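Local coordinates for putative methylthioribose-1-phosphate isomerase (Pyrococcus horikoshii OT3, PDB 6A34), which probably catalyses the interconversion of 5-methylthioribose 1-phosphate and 5-methylthioribulose 1-phosphate, a step of the methionine salvage pathway, at residues 71-76 against 83-88; 170-175 against 208-213. All blocks are in the same frame, centred on the assembly; numbering follows the deposited sequence.

Overall arrangement
The two contacts follow one another along the chain: contact 1 closes its helical hairpin before the loop of contact 2 begins. Their centres lie 33 Å apart and their nearest atoms about 13 Å, without touching. Contact 1, where helices 59-76 and 82-97 meet away from the annotated sites, has its centre about 29 Å from the centre of the chain; that of contact 2 is about 9 Å from it, beside the mostly parallel seven-stranded sheet of the Rossmann-like part and near predicted substrate-binding residues. Helix 125-157 spans the gap: Phe85 packs on its Leu125 and Lys129, while Thr174 and Val175 pack farther along, on residues 140-147. Only contact 2 is touched by the second subunit.

Contact 1 (71-76 against 83-88); sequences ALYAET and EEFLDG
Tyr73 and Phe85 join the two arms of a helical hairpin, in which helix 59-76 turns back through a short loop into helix 82-97. The short segments run nearly antiparallel, at 154°, with their axes 10.8 Å apart, a separation bridged by the tyrosine side chain. With CG anti to the backbone N, the phenol of Tyr73 reaches across to the opposite helix and gives its hydroxyl proton to a backbone carbonyl, OH to Phe85 O at 2.6 Å. The C=O...OH angle of 125°, in the carbonyl plane, places the donor on a lone pair of that oxygen. Ser77 OG makes a second, weak hydrogen bond to the same hydroxyl.

Gly88, one turn on, lies against the phenol: its CA is 3.0 Å from Tyr73 OH, and its carbonyl oxygen stands 3.7 Å above one face of the ring, displaced toward the rim. The missing side chain is what admits the hydroxyl so close to the helix backbone. The aromatic pair is slid apart rather than stacked, with planes inclined by 30°. The ring centroids of Tyr73 and Phe85 are 5.0 Å apart. Tyr73 CE2 lies over a face of Phe85, 3.3 Å from Phe85 CE1. The edge of the Phe85 ring meets Ala74, whose CA lies in the ring plane 3.8 Å from Phe85 CE1. Leu125 and Lys129 of helix 125-157 also touch this phenylalanine, so it links three helices.

A phenylalanine in place of Tyr73 would probably keep much of the ring contact but leave Phe85 O without its side-chain donor. The chemistry is thus a directional bond fixing the reach of the phenol, with apolar ring contact beside it, and together they tie the hairpin arms together near the turn.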
loop_
_atom_site.group_PDB
_atom_site.type_symbol
_atom_site.label_atom_id
_atom_site.label_comp_id
_atom_site.label_asym_id
_atom_site.label_seq_id
_atom_site.Cartn_x
_atom_site.Cartn_y
_atom_site.Cartn_z
ATOM N N ALA A 71 12.455 3.131 -38.375
ATOM C CA ALA A 71 11.673 3.798 -39.413
ATOM C C ALA A 71 12.232 5.211 -39.604
ATOM O O ALA A 71 12.531 5.614 -40.724
ATOM C CB ALA A 71 10.215 3.838 -39.035
ATOM N N LEU A 72 12.412 5.923 -38.488
ATOM C CA LEU A 72 12.971 7.262 -38.494
ATOM C C LEU A 72 14.345 7.225 -39.180
ATOM O O LEU A 72 14.623 8.040 -40.064
ATOM C CB LEU A 72 13.063 7.818 -37.072
ATOM C CG LEU A 72 13.657 9.222 -36.968
ATOM C CD1 LEU A 72 12.685 10.263 -37.482
ATOM C CD2 LEU A 72 14.036 9.559 -35.546
ATOM N N TYR A 73 15.174 6.253 -38.810
ATOM C CA TYR A 73 16.467 6.113 -39.426
ATOM C C TYR A 73 16.306 5.983 -40.944
ATOM O O TYR A 73 17.040 6.620 -41.707
ATOM C CB TYR A 73 17.252 4.917 -38.890
ATOM C CG TYR A 73 18.483 4.700 -39.717
ATOM C CD1 TYR A 73 19.568 5.566 -39.622
ATOM C CD2 TYR A 73 18.517 3.692 -40.665
ATOM C CE1 TYR A 73 20.673 5.430 -40.456
ATOM C CE2 TYR A 73 19.611 3.542 -41.501
ATOM C CZ TYR A 73 20.688 4.412 -41.399
ATOM O OH TYR A 73 21.743 4.219 -42.234
ATOM N N ALA A 74 15.369 5.134 -41.378
ATOM C CA ALA A 74 15.191 4.836 -42.797
ATOM C C ALA A 74 14.807 6.102 -43.594
ATOM O O ALA A 74 15.308 6.319 -44.695
ATOM C CB ALA A 74 14.158 3.743 -42.953
ATOM N N GLU A 75 13.929 6.944 -43.037
ATOM C CA GLU A 75 13.403 8.132 -43.732
ATOM C C GLU A 75 14.342 9.354 -43.628
ATOM O O GLU A 75 14.118 10.347 -44.278
ATOM C CB GLU A 75 11.997 8.428 -43.198
ATOM C CG GLU A 75 11.006 7.345 -43.611
ATOM C CD GLU A 75 9.542 7.704 -43.460
ATOM O OE1 GLU A 75 9.191 8.368 -42.459
ATOM O OE2 GLU A 75 8.759 7.330 -44.361
ATOM N N THR A 76 15.406 9.242 -42.835
ATOM C CA THR A 76 16.233 10.359 -42.326
ATOM C C THR A 76 17.695 10.155 -42.748
ATOM O O THR A 76 18.443 11.114 -42.822
ATOM C CB THR A 76 15.997 10.459 -40.808
ATOM O OG1 THR A 76 15.139 11.578 -40.579
ATOM C CG2 THR A 76 17.229 10.560 -39.948
ATOM N N GLU A 83 25.240 0.182 -49.096
ATOM C CA GLU A 83 26.251 -0.233 -48.102
ATOM C C GLU A 83 26.250 0.755 -46.926
ATOM O O GLU A 83 26.095 0.352 -45.789
ATOM C CB GLU A 83 27.655 -0.359 -48.713
ATOM C CG GLU A 83 28.693 -0.960 -47.764
ATOM C CD GLU A 83 30.079 -1.260 -48.343
ATOM O OE1 GLU A 83 30.457 -2.457 -48.389
ATOM O OE2 GLU A 83 30.799 -0.302 -48.727
ATOM N N GLU A 84 26.429 2.053 -47.200
ATOM C CA GLU A 84 26.345 3.101 -46.153
ATOM C C GLU A 84 25.042 2.971 -45.346
ATOM O O GLU A 84 25.055 3.176 -44.138
ATOM C CB GLU A 84 26.334 4.513 -46.738
ATOM C CG GLU A 84 27.697 5.063 -47.086
ATOM C CD GLU A 84 27.651 6.422 -47.766
ATOM O OE1 GLU A 84 28.576 6.688 -48.547
ATOM O OE2 GLU A 84 26.687 7.204 -47.522
ATOM N N PHE A 85 23.927 2.655 -46.026
ATOM C CA PHE A 85 22.639 2.728 -45.400
ATOM C C PHE A 85 22.521 1.596 -44.378
ATOM O O PHE A 85 22.088 1.831 -43.256
ATOM C CB PHE A 85 21.496 2.668 -46.417
ATOM C CG PHE A 85 20.154 2.584 -45.744
ATOM C CD1 PHE A 85 19.571 3.716 -45.201
ATOM C CD2 PHE A 85 19.534 1.362 -45.544
ATOM C CE1 PHE A 85 18.349 3.637 -44.551
ATOM C CE2 PHE A 85 18.321 1.285 -44.886
ATOM C CZ PHE A 85 17.728 2.419 -44.388
ATOM N N LEU A 86 22.903 0.390 -44.816
ATOM C CA LEU A 86 22.886 -0.798 -44.005
ATOM C C LEU A 86 23.861 -0.665 -42.830
ATOM O O LEU A 86 23.534 -1.112 -41.748
ATOM C CB LEU A 86 23.217 -2.023 -44.859
ATOM C CG LEU A 86 22.121 -2.434 -45.838
ATOM C CD1 LEU A 86 22.514 -3.702 -46.611
ATOM C CD2 LEU A 86 20.787 -2.599 -45.111
ATOM N N ASP A 87 25.035 -0.066 -43.051
ATOM C CA ASP A 87 25.992 0.176 -41.970
ATOM C C ASP A 87 25.310 1.059 -40.930
ATOM O O ASP A 87 25.341 0.740 -39.757
ATOM C CB ASP A 87 27.317 0.802 -42.433
ATOM C CG ASP A 87 28.226 -0.145 -43.222
ATOM O OD1 ASP A 87 27.838 -1.331 -43.422
ATOM O OD2 ASP A 87 29.312 0.316 -43.662
ATOM N N GLY A 88 24.702 2.159 -41.390
ATOM C CA GLY A 88 23.974 3.093 -40.518
ATOM C C GLY A 88 22.821 2.408 -39.805
ATOM O O GLY A 88 22.582 2.648 -38.627
#

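Contact 2 (170-175 against 208-213); sequences GSLATV and ARLSAW
Leu210 is the first residue of 208-213 to meet the loop at 170-175, and it does so through Leu172. Leu210 CA lies 7.4 Å from Leu172 CA. The helix here has a wider pi-type turn over 208-211. Leu172 sends one methyl inward: with CG anti to the carbonyl carbon (chi1 -61°) and CD1 extended from CA (chi2 172°), Leu172 CD1 comes to 3.9 Å from Leu210 O. The same methyl lies 4.1 Å from both Leu210 CB and Leu210 CD2, so it rests against the start of the side chain as well as its branch, and the two leucines cross obliquely.

Ser211 follows, and its hydroxyl bonds to Cys167 O and Asn168 ND2, just ahead of 170-175 in the same loop. One turn on from Leu210, the indole of Trp213 approaches the same methyl. With CG anti to the backbone N (chi1 -178°), it extends out from the helix to the side where Leu172 lies, and Trp213 CE3 stands 4.1 Å from Leu172 CD1. The indole also meets Phe36 edge-to-face and packs on Pro314 of the second subunit, so the contact reaches the dimer interface.

The 3-10 turn at 171-173 presents Leu172, with Ala173 N bonded to Gly170 O at 3.0 Å. Glu214, next along the helix, receives Ser171 N and Leu172 N on its two carboxylate oxygens. Helix 206-217 is the crossover between parallel strands 193-199 and 222-225, as in a Rossmann-like sheet.

No hydrogen bond crosses between the segments; the contact is van der Waals, one methyl against a backbone oxygen, a leucine and an indole. The polar bonds of Ser211 and Glu214 probably set how the loop lies on the helix, and the side chain of Leu210 lies about 4 Å from those of Arg57 and Gln206, both predicted to bind substrate.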
loop_
_atom_site.group_PDB
_atom_site.type_symbol
_atom_site.label_atom_id
_atom_site.label_comp_id
_atom_site.label_asym_id
_atom_site.label_seq_id
_atom_site.Cartn_x
_atom_site.Cartn_y
_atom_site.Cartn_z
ATOM N N GLY A 170 -3.290 0.045 -18.782
ATOM C CA GLY A 170 -4.108 0.924 -19.614
ATOM C C GLY A 170 -3.396 1.309 -20.907
ATOM O O GLY A 170 -2.416 0.676 -21.312
ATOM N N SER A 171 -3.895 2.378 -21.530
ATOM C CA SER A 171 -3.435 2.848 -22.797
ATOM C C SER A 171 -1.961 3.220 -22.693
ATOM O O SER A 171 -1.204 2.916 -23.555
ATOM C CB SER A 171 -4.271 3.991 -23.246
ATOM O OG SER A 171 -4.012 4.318 -24.591
ATOM N N LEU A 172 -1.557 3.795 -21.560
ATOM C CA LEU A 172 -0.163 4.213 -21.367
ATOM C C LEU A 172 0.810 3.021 -21.327
ATOM O O LEU A 172 1.994 3.210 -21.561
ATOM C CB LEU A 172 -0.077 5.012 -20.069
ATOM C CG LEU A 172 -0.912 6.286 -20.035
ATOM C CD1 LEU A 172 -0.893 6.871 -18.635
ATOM C CD2 LEU A 172 -0.401 7.297 -21.050
ATOM N N ALA A 173 0.333 1.812 -20.995
ATOM C CA ALA A 173 1.218 0.613 -20.892
ATOM C C ALA A 173 1.326 -0.132 -22.238
ATOM O O ALA A 173 1.977 -1.177 -22.339
ATOM C CB ALA A 173 0.684 -0.326 -19.825
ATOM N N THR A 174 0.638 0.383 -23.255
ATOM C CA THR A 174 0.583 -0.204 -24.566
ATOM C C THR A 174 0.699 0.910 -25.616
ATOM O O THR A 174 0.858 2.093 -25.282
ATOM C CB THR A 174 -0.736 -0.966 -24.715
ATOM O OG1 THR A 174 -1.812 -0.025 -24.693
ATOM C CG2 THR A 174 -0.931 -1.971 -23.603
ATOM N N VAL A 175 0.562 0.516 -26.882
ATOM C CA VAL A 175 0.534 1.444 -27.983
ATOM C C VAL A 175 -0.784 2.199 -27.911
ATOM O O VAL A 175 -0.780 3.413 -28.064
ATOM C CB VAL A 175 0.733 0.742 -29.331
ATOM C CG1 VAL A 175 0.620 1.714 -30.493
ATOM C CG2 VAL A 175 2.043 -0.001 -29.353
ATOM N N ALA A 208 -2.026 5.205 -9.094
ATOM C CA ALA A 208 -2.403 6.563 -8.720
ATOM C C ALA A 208 -1.959 7.546 -9.815
ATOM O O ALA A 208 -2.711 8.467 -10.178
ATOM C CB ALA A 208 -1.770 6.896 -7.387
ATOM N N ARG A 209 -0.741 7.324 -10.326
ATOM C CA ARG A 209 -0.003 8.267 -11.138
ATOM C C ARG A 209 -0.438 8.171 -12.606
ATOM O O ARG A 209 -0.495 9.180 -13.336
ATOM C CB ARG A 209 1.490 8.003 -10.949
ATOM C CG ARG A 209 2.372 9.213 -11.216
ATOM C CD ARG A 209 3.786 9.139 -10.658
ATOM N NE ARG A 209 4.243 7.775 -10.520
ATOM C CZ ARG A 209 4.845 7.079 -11.483
ATOM N NH1 ARG A 209 5.184 7.678 -12.620
ATOM N NH2 ARG A 209 5.090 5.785 -11.302
ATOM N N LEU A 210 -0.753 6.954 -13.034
ATOM C CA LEU A 210 -0.946 6.631 -14.437
ATOM C C LEU A 210 -2.396 6.178 -14.667
ATOM O O LEU A 210 -3.126 6.868 -15.395
ATOM C CB LEU A 210 0.081 5.581 -14.863
ATOM C CG LEU A 210 1.528 6.041 -14.734
ATOM C CD1 LEU A 210 2.487 4.982 -15.234
ATOM C CD2 LEU A 210 1.753 7.330 -15.482
ATOM N N SER A 211 -2.837 5.092 -14.012
ATOM C CA SER A 211 -4.179 4.590 -14.262
ATOM C C SER A 211 -5.207 5.684 -13.911
ATOM O O SER A 211 -6.171 5.931 -14.683
ATOM C CB SER A 211 -4.449 3.286 -13.529
ATOM O OG SER A 211 -3.754 2.195 -14.119
ATOM N N ALA A 212 -5.038 6.337 -12.745
ATOM C CA ALA A 212 -6.070 7.272 -12.260
ATOM C C ALA A 212 -6.231 8.420 -13.293
ATOM O O ALA A 212 -7.342 8.874 -13.589
ATOM C CB ALA A 212 -5.739 7.752 -10.860
ATOM N N TRP A 213 -5.103 8.833 -13.879
ATOM C CA TRP A 213 -5.032 9.875 -14.847
ATOM C C TRP A 213 -5.735 9.472 -16.155
ATOM O O TRP A 213 -6.667 10.139 -16.553
ATOM C CB TRP A 213 -3.576 10.276 -15.079
ATOM C CG TRP A 213 -3.510 11.401 -16.050
ATOM C CD1 TRP A 213 -3.661 12.720 -15.763
ATOM C CD2 TRP A 213 -3.419 11.296 -17.480
ATOM N NE1 TRP A 213 -3.650 13.444 -16.919
ATOM C CE2 TRP A 213 -3.486 12.610 -17.989
ATOM C CE3 TRP A 213 -3.277 10.232 -18.378
ATOM C CZ2 TRP A 213 -3.424 12.893 -19.356
ATOM C CZ3 TRP A 213 -3.191 10.513 -19.731
ATOM C CH2 TRP A 213 -3.273 11.824 -20.211
#